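Local atomic coordinates of endo-pectate lyase (Erwinia chrysanthemi, PDB entry 3B4N), a protein that cleaves the alpha-1,4-linked galacturonan backbone of pectin by calcium-dependent elimination and is probably active on highly methylated pectins as well. Residues G171-G174 against I175-D178; L226-S230 against K231-T235; G282-N286 against Y287-A291. One frame throughout, in Å; residues are numbered along the deposited sequence.

Contact 1 of 3, residues G171-G174 against I175-D178; sequences GADG and IHCD. Unlike the reference sequence in segment 171-174: Gly171 (reference Arg). With ZN (zinc ion), chain F; ZN (zinc ion), chain E; ZN (zinc ion), chain D.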
# COMPACT_ATOMS: atom_id res chain seq x y z
N GLY A 171 -7.01 3.88 -12.72
CA GLY A 171 -6.78 2.81 -11.76
C GLY A 171 -7.58 1.53 -11.91
O GLY A 171 -7.21 0.50 -11.34
N ALA A 172 -8.67 1.59 -12.67
CA ALA A 172 -9.55 0.43 -12.90
C ALA A 172 -9.69 -0.46 -11.67
O ALA A 172 -10.10 0.03 -10.61
CB ALA A 172 -9.04 -0.37 -14.10
N ASP A 173 -9.37 -1.74 -11.78
CA ASP A 173 -9.48 -2.62 -10.61
C ASP A 173 -8.11 -3.01 -10.04
O ASP A 173 -7.91 -4.13 -9.56
CB ASP A 173 -10.29 -3.88 -10.92
CG ASP A 173 -10.79 -4.55 -9.65
OD1 ASP A 173 -11.03 -5.77 -9.65
OD2 ASP A 173 -10.96 -3.83 -8.65
N GLY A 174 -7.17 -2.08 -10.13
CA GLY A 174 -5.85 -2.31 -9.55
C GLY A 174 -5.08 -3.56 -9.91
O GLY A 174 -5.04 -3.97 -11.07
N ILE A 175 -4.46 -4.16 -8.91
CA ILE A 175 -3.64 -5.35 -9.10
C ILE A 175 -4.22 -6.58 -8.41
O ILE A 175 -4.53 -6.53 -7.22
CB ILE A 175 -2.21 -5.11 -8.54
CG1 ILE A 175 -1.62 -3.86 -9.20
CG2 ILE A 175 -1.34 -6.34 -8.75
CD1 ILE A 175 -0.24 -3.47 -8.67
N HIS A 176 -4.37 -7.67 -9.15
CA HIS A 176 -4.90 -8.91 -8.59
C HIS A 176 -3.84 -9.95 -8.27
O HIS A 176 -2.92 -10.14 -9.07
CB HIS A 176 -5.84 -9.61 -9.57
CG HIS A 176 -7.22 -9.03 -9.63
ND1 HIS A 176 -8.26 -9.70 -10.23
CD2 HIS A 176 -7.71 -7.85 -9.22
CE1 HIS A 176 -9.35 -8.95 -10.18
NE2 HIS A 176 -9.04 -7.82 -9.57
N CYS A 177 -3.95 -10.58 -7.11
CA CYS A 177 -3.09 -11.71 -6.79
C CYS A 177 -4.11 -12.83 -6.97
O CYS A 177 -4.96 -13.07 -6.11
CB CYS A 177 -2.61 -11.69 -5.36
SG CYS A 177 -1.71 -13.22 -4.92
N ASP A 178 -4.05 -13.53 -8.10
CA ASP A 178 -5.04 -14.57 -8.36
C ASP A 178 -4.69 -16.02 -8.04
O ASP A 178 -5.51 -16.92 -8.25
CB ASP A 178 -5.54 -14.43 -9.80
CG ASP A 178 -6.48 -13.23 -9.96
OD1 ASP A 178 -6.66 -12.78 -11.10
OD2 ASP A 178 -7.02 -12.75 -8.95
ZN ZN F . -10.89 -7.29 -8.64
ZN ZN E . -8.26 -11.57 -11.18
ZN ZN D . -11.67 -4.53 -6.91
O HOH W 1 -9.97 -12.34 -10.45
O HOH W 2 -11.33 -6.28 -6.46
O HOH W 3 -13.60 -4.63 -7.22
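Two torsions bring Asp173 and His176 to one metal: the aspartate swings CG away from its own N (chi1 -161°), while the histidine carries its ring beside the backbone N (chi1 -79°). Asp173 OD1 and His176 NE2 then stand 2.9 Å apart at the edge of the imidazole, near its plane. They are neighbouring ligands of one zinc ion, meeting at it at roughly a right angle, and share no hydrogen bond; the zinc is 1.8 Å from Asp173 OD1 and 2.1 Å from His176 NE2, well out of the ring plane. Carboxylate and ring planes are 85° apart. The carboxylate bridges, with Asp173 OD2 2.0 Å from a second zinc; a water joins these two metals, and Asp195 completes the protein ligands of the second. At the far edge of the ring His176 ND1 holds a third zinc at 2.1 Å, which Asp178 OD1 also binds, two residues further along strand 175-179. Metals at both nitrogens restrain the imidazole. The loop before the strand is shaped by a type II' turn, closed by Gly174 N to Gly171 O at 2.8 Å; Gly171 differs from the reference sequence. Carboxylates and an imidazole linking zinc ions in series through bridging ligands are characteristic of a multinuclear zinc cluster, here mounted at the start of one parallel beta-helix strand.

Contact 2 of 3, residues L226-S230 against K231-T235; sequences LQHNS and KNSTT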
# COMPACT_ATOMS: atom_id res chain seq x y z
N LEU A 226 -7.30 -2.55 0.16
CA LEU A 226 -7.04 -3.96 -0.09
C LEU A 226 -8.30 -4.80 0.08
O LEU A 226 -8.93 -4.81 1.15
CB LEU A 226 -5.93 -4.46 0.87
CG LEU A 226 -4.65 -3.62 0.87
CD1 LEU A 226 -3.70 -4.10 1.97
CD2 LEU A 226 -3.97 -3.71 -0.49
N GLN A 227 -8.69 -5.49 -0.99
CA GLN A 227 -9.86 -6.36 -0.99
C GLN A 227 -9.35 -7.79 -0.86
O GLN A 227 -8.37 -8.16 -1.50
CB GLN A 227 -10.64 -6.19 -2.30
CG GLN A 227 -11.87 -7.08 -2.45
CD GLN A 227 -12.94 -6.81 -1.41
OE1 GLN A 227 -13.02 -5.72 -0.84
NE2 GLN A 227 -13.79 -7.81 -1.17
N HIS A 228 -10.01 -8.60 -0.04
CA HIS A 228 -9.55 -9.96 0.20
C HIS A 228 -10.73 -10.92 0.04
O HIS A 228 -11.67 -10.92 0.85
CB HIS A 228 -8.95 -9.99 1.61
CG HIS A 228 -8.17 -11.22 1.95
ND1 HIS A 228 -7.18 -11.22 2.90
CD2 HIS A 228 -8.30 -12.51 1.54
CE1 HIS A 228 -6.73 -12.45 3.07
NE2 HIS A 228 -7.39 -13.25 2.26
N ASN A 229 -10.66 -11.73 -1.02
CA ASN A 229 -11.72 -12.68 -1.38
C ASN A 229 -11.42 -14.15 -1.16
O ASN A 229 -12.33 -14.93 -0.87
CB ASN A 229 -12.08 -12.52 -2.86
CG ASN A 229 -12.50 -11.12 -3.23
OD1 ASN A 229 -12.15 -10.62 -4.30
ND2 ASN A 229 -13.25 -10.47 -2.35
N SER A 230 -10.17 -14.56 -1.35
CA SER A 230 -9.86 -15.97 -1.16
C SER A 230 -9.95 -16.34 0.32
O SER A 230 -10.05 -15.46 1.19
CB SER A 230 -8.46 -16.29 -1.68
OG SER A 230 -7.50 -15.47 -1.04
N LYS A 231 -9.94 -17.64 0.61
CA LYS A 231 -10.01 -18.15 1.98
C LYS A 231 -8.73 -18.91 2.32
O LYS A 231 -7.99 -19.32 1.43
CB LYS A 231 -11.22 -19.08 2.15
CG LYS A 231 -12.54 -18.48 1.67
CD LYS A 231 -13.64 -19.53 1.63
CE LYS A 231 -14.87 -18.99 0.93
NZ LYS A 231 -15.84 -20.08 0.60
N ASN A 232 -8.49 -19.11 3.62
CA ASN A 232 -7.29 -19.80 4.10
C ASN A 232 -6.11 -19.04 3.50
O ASN A 232 -5.13 -19.63 3.05
CB ASN A 232 -7.28 -21.25 3.60
CG ASN A 232 -8.59 -21.97 3.88
OD1 ASN A 232 -8.95 -22.20 5.02
ND2 ASN A 232 -9.31 -22.32 2.82
N SER A 233 -6.22 -17.71 3.52
CA SER A 233 -5.22 -16.85 2.91
C SER A 233 -4.92 -15.62 3.74
O SER A 233 -5.72 -15.21 4.58
CB SER A 233 -5.72 -16.43 1.54
OG SER A 233 -7.03 -15.91 1.64
N THR A 234 -3.79 -14.99 3.43
CA THR A 234 -3.32 -13.85 4.19
C THR A 234 -2.89 -12.66 3.35
O THR A 234 -2.29 -12.84 2.29
CB THR A 234 -2.08 -14.25 5.01
OG1 THR A 234 -2.36 -15.47 5.72
CG2 THR A 234 -1.68 -13.17 6.01
N THR A 235 -3.21 -11.46 3.82
CA THR A 235 -2.75 -10.23 3.19
C THR A 235 -1.76 -9.66 4.22
O THR A 235 -2.10 -9.50 5.40
CB THR A 235 -3.88 -9.23 2.93
OG1 THR A 235 -4.76 -9.79 1.94
CG2 THR A 235 -3.31 -7.91 2.40
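Hydrogen bonding between His228 and Ser233 dominates this turn. The imidazole points across the bend toward strand 233-238, its CG placed opposite the backbone N (chi1 -168°), and His228 NE2 meets Ser233 OG at 2.8 Å. The bond is nearly straight at 167°, the hydroxyl lying at the ring edge, close to its plane; either partner could be the donor. At about a right angle to that bond, Ser233 OG also approaches Ser230 OG, again at 2.8 Å, although which acceptor takes that proton is not settled. Ser230 OG is further held by the carbonyl of Gly201. Both serine hydroxyls sit between their own N and carbonyl carbon, which turns them into the bend. Lys231 leads its extended chain away from the bend, its NZ bonding to the carbonyl of Asn259.

Further polar proximity involves His228 ND1, which lies 3.0 Å from Thr235 OG1 with the hydroxyl oblique to the ring. Each of these atoms has a hydrogen bond elsewhere, ND1 from Trp251 NE1 and OG1 with Asn199 ND2.

Apolar contact is slighter: Leu226 CD1 touches Thr235 CG2 at 3.9 Å, and the CH of Thr234 CA reaches the ring edge at His228 CE1, also 3.9 Å away.

In a buried setting, then, the histidine is gripped at both nitrogens, so that its rotation is fixed. Since the indole N-H of Trp251 must be given to ND1, that nitrogen most likely carries no proton, and a neutral imidazole protonated at NE2, donating to Ser233 OG, is the likely state.

Contact 3 of 3, residues G282-N286 against Y287-A291; sequences GVNRN and YGDVA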
# COMPACT_ATOMS: atom_id res chain seq x y z
N GLY A 282 -11.61 -4.67 8.62
CA GLY A 282 -12.92 -5.24 8.87
C GLY A 282 -12.85 -6.75 8.74
O GLY A 282 -12.61 -7.28 7.64
N VAL A 283 -13.06 -7.45 9.85
CA VAL A 283 -13.02 -8.91 9.88
C VAL A 283 -14.40 -9.50 10.05
O VAL A 283 -15.25 -8.93 10.74
CB VAL A 283 -12.12 -9.44 11.05
CG1 VAL A 283 -10.67 -9.04 10.82
CG2 VAL A 283 -12.62 -8.91 12.39
N ASN A 284 -14.64 -10.64 9.41
CA ASN A 284 -15.92 -11.34 9.58
C ASN A 284 -15.61 -12.34 10.69
O ASN A 284 -15.02 -13.40 10.44
CB ASN A 284 -16.31 -12.10 8.31
CG ASN A 284 -16.54 -11.18 7.14
OD1 ASN A 284 -17.14 -10.12 7.28
ND2 ASN A 284 -16.08 -11.60 5.97
N ARG A 285 -15.98 -12.01 11.92
CA ARG A 285 -15.64 -12.91 13.01
C ARG A 285 -16.32 -14.27 12.94
O ARG A 285 -15.77 -15.26 13.43
CB ARG A 285 -15.89 -12.25 14.36
CG ARG A 285 -17.33 -12.12 14.76
CD ARG A 285 -17.40 -11.39 16.09
NE ARG A 285 -18.74 -11.41 16.66
CZ ARG A 285 -19.19 -10.52 17.53
NH1 ARG A 285 -18.42 -9.52 17.94
NH2 ARG A 285 -20.44 -10.63 17.99
N ASN A 286 -17.49 -14.34 12.32
CA ASN A 286 -18.19 -15.62 12.20
C ASN A 286 -17.49 -16.59 11.25
O ASN A 286 -17.76 -17.79 11.28
CB ASN A 286 -19.64 -15.40 11.76
CG ASN A 286 -19.74 -14.70 10.42
OD1 ASN A 286 -19.13 -13.65 10.21
ND2 ASN A 286 -20.53 -15.27 9.51
N TYR A 287 -16.59 -16.07 10.41
CA TYR A 287 -15.87 -16.91 9.47
C TYR A 287 -14.44 -17.19 9.93
O TYR A 287 -13.64 -17.78 9.20
CB TYR A 287 -15.85 -16.26 8.08
CG TYR A 287 -17.18 -16.26 7.36
CD1 TYR A 287 -17.49 -15.25 6.45
CD2 TYR A 287 -18.11 -17.28 7.54
CE1 TYR A 287 -18.68 -15.25 5.73
CE2 TYR A 287 -19.32 -17.30 6.83
CZ TYR A 287 -19.59 -16.28 5.93
OH TYR A 287 -20.75 -16.29 5.18
N GLY A 288 -14.12 -16.74 11.14
CA GLY A 288 -12.80 -16.99 11.70
C GLY A 288 -11.68 -16.07 11.27
O GLY A 288 -10.51 -16.38 11.50
N ASP A 289 -12.02 -14.95 10.64
CA ASP A 289 -10.99 -14.00 10.19
C ASP A 289 -10.21 -13.44 11.37
O ASP A 289 -10.76 -13.22 12.45
CB ASP A 289 -11.61 -12.79 9.49
CG ASP A 289 -12.38 -13.14 8.25
OD1 ASP A 289 -12.34 -14.30 7.77
OD2 ASP A 289 -13.04 -12.22 7.74
N VAL A 290 -8.93 -13.17 11.16
CA VAL A 290 -8.13 -12.58 12.22
C VAL A 290 -7.21 -11.51 11.65
O VAL A 290 -6.46 -11.78 10.70
CB VAL A 290 -7.24 -13.60 12.94
CG1 VAL A 290 -6.50 -12.90 14.10
CG2 VAL A 290 -8.10 -14.75 13.48
N ALA A 291 -7.28 -10.31 12.21
CA ALA A 291 -6.42 -9.21 11.79
C ALA A 291 -5.38 -9.03 12.89
O ALA A 291 -5.73 -8.81 14.04
CB ALA A 291 -7.22 -7.93 11.63
O HOH W 4 -14.43 -14.14 5.89
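One face of the Tyr287 ring carries the amide of Asn286, whose ND2 stands 3.6 Å above the ring plane, displaced toward the rim, with amide and ring tilted 30° to each other. The CG of Asn286 lies between its own N and carbonyl carbon (chi1 60°), which sets the amide alongside the tyrosine; Asn286 OD1 is taken by Gly314 N. Asn284 also runs beside the ring but with its amide perpendicular to it, Asn284 CB reaching Tyr287 CD1 at 3.8 Å.

A second flat group, the carboxylate of Asp289, grips the strand end from which the chain turns. Asn284 N donates to Asp289 OD2 at 2.8 Å, approaching from above the carboxylate plane, and that oxygen is also bound by Ser253 OG. A water accepts from Asn284 ND2 and can donate to Asp289 OD1, which the backbone N of Arg264 also reaches, while Asn284 ND2 further donates to Cys254 O. The backbone closes the bend through Tyr287 N to Asn284 O at 3.1 Å and Gly288 N to Arg285 O at 3.2 Å. Where strand 290-298 sets off, Val283 CG1 packs on Ala291 CB at 3.7 Å.

Gly288, at positive phi (82°), lets the chain leave the short 3-10 segment and reverse. Such a compact turn, pinned by a carboxylate on a backbone N-H, joins strand 276-284 to strand 290-298 and is one of the corners between faces of the right-handed parallel beta-helix.

Overall arrangement
All three contacts lie in series along the parallel beta-helix, each involving a strand of the same mixed sheet: 175-179, 224-228 and 276-284. Contact 1 is a turn leading into its strand, made through zinc ions, while contacts 2 and 3 are bends between two strands. Gly174 of contact 1 lies about 11 Å from the bound calcium. Contact 2 is centred about 13 Å from the centre of contact 1, with the Asn229 side chain about 6 Å from a zinc ion. Contact 3 is remote from the metals, centred about 23 Å from contact 1 and 11 Å from contact 2. The guanidinium of Arg264 bonds to Asn229 O and Ser230 O, its backbone N to Asp289 OD1.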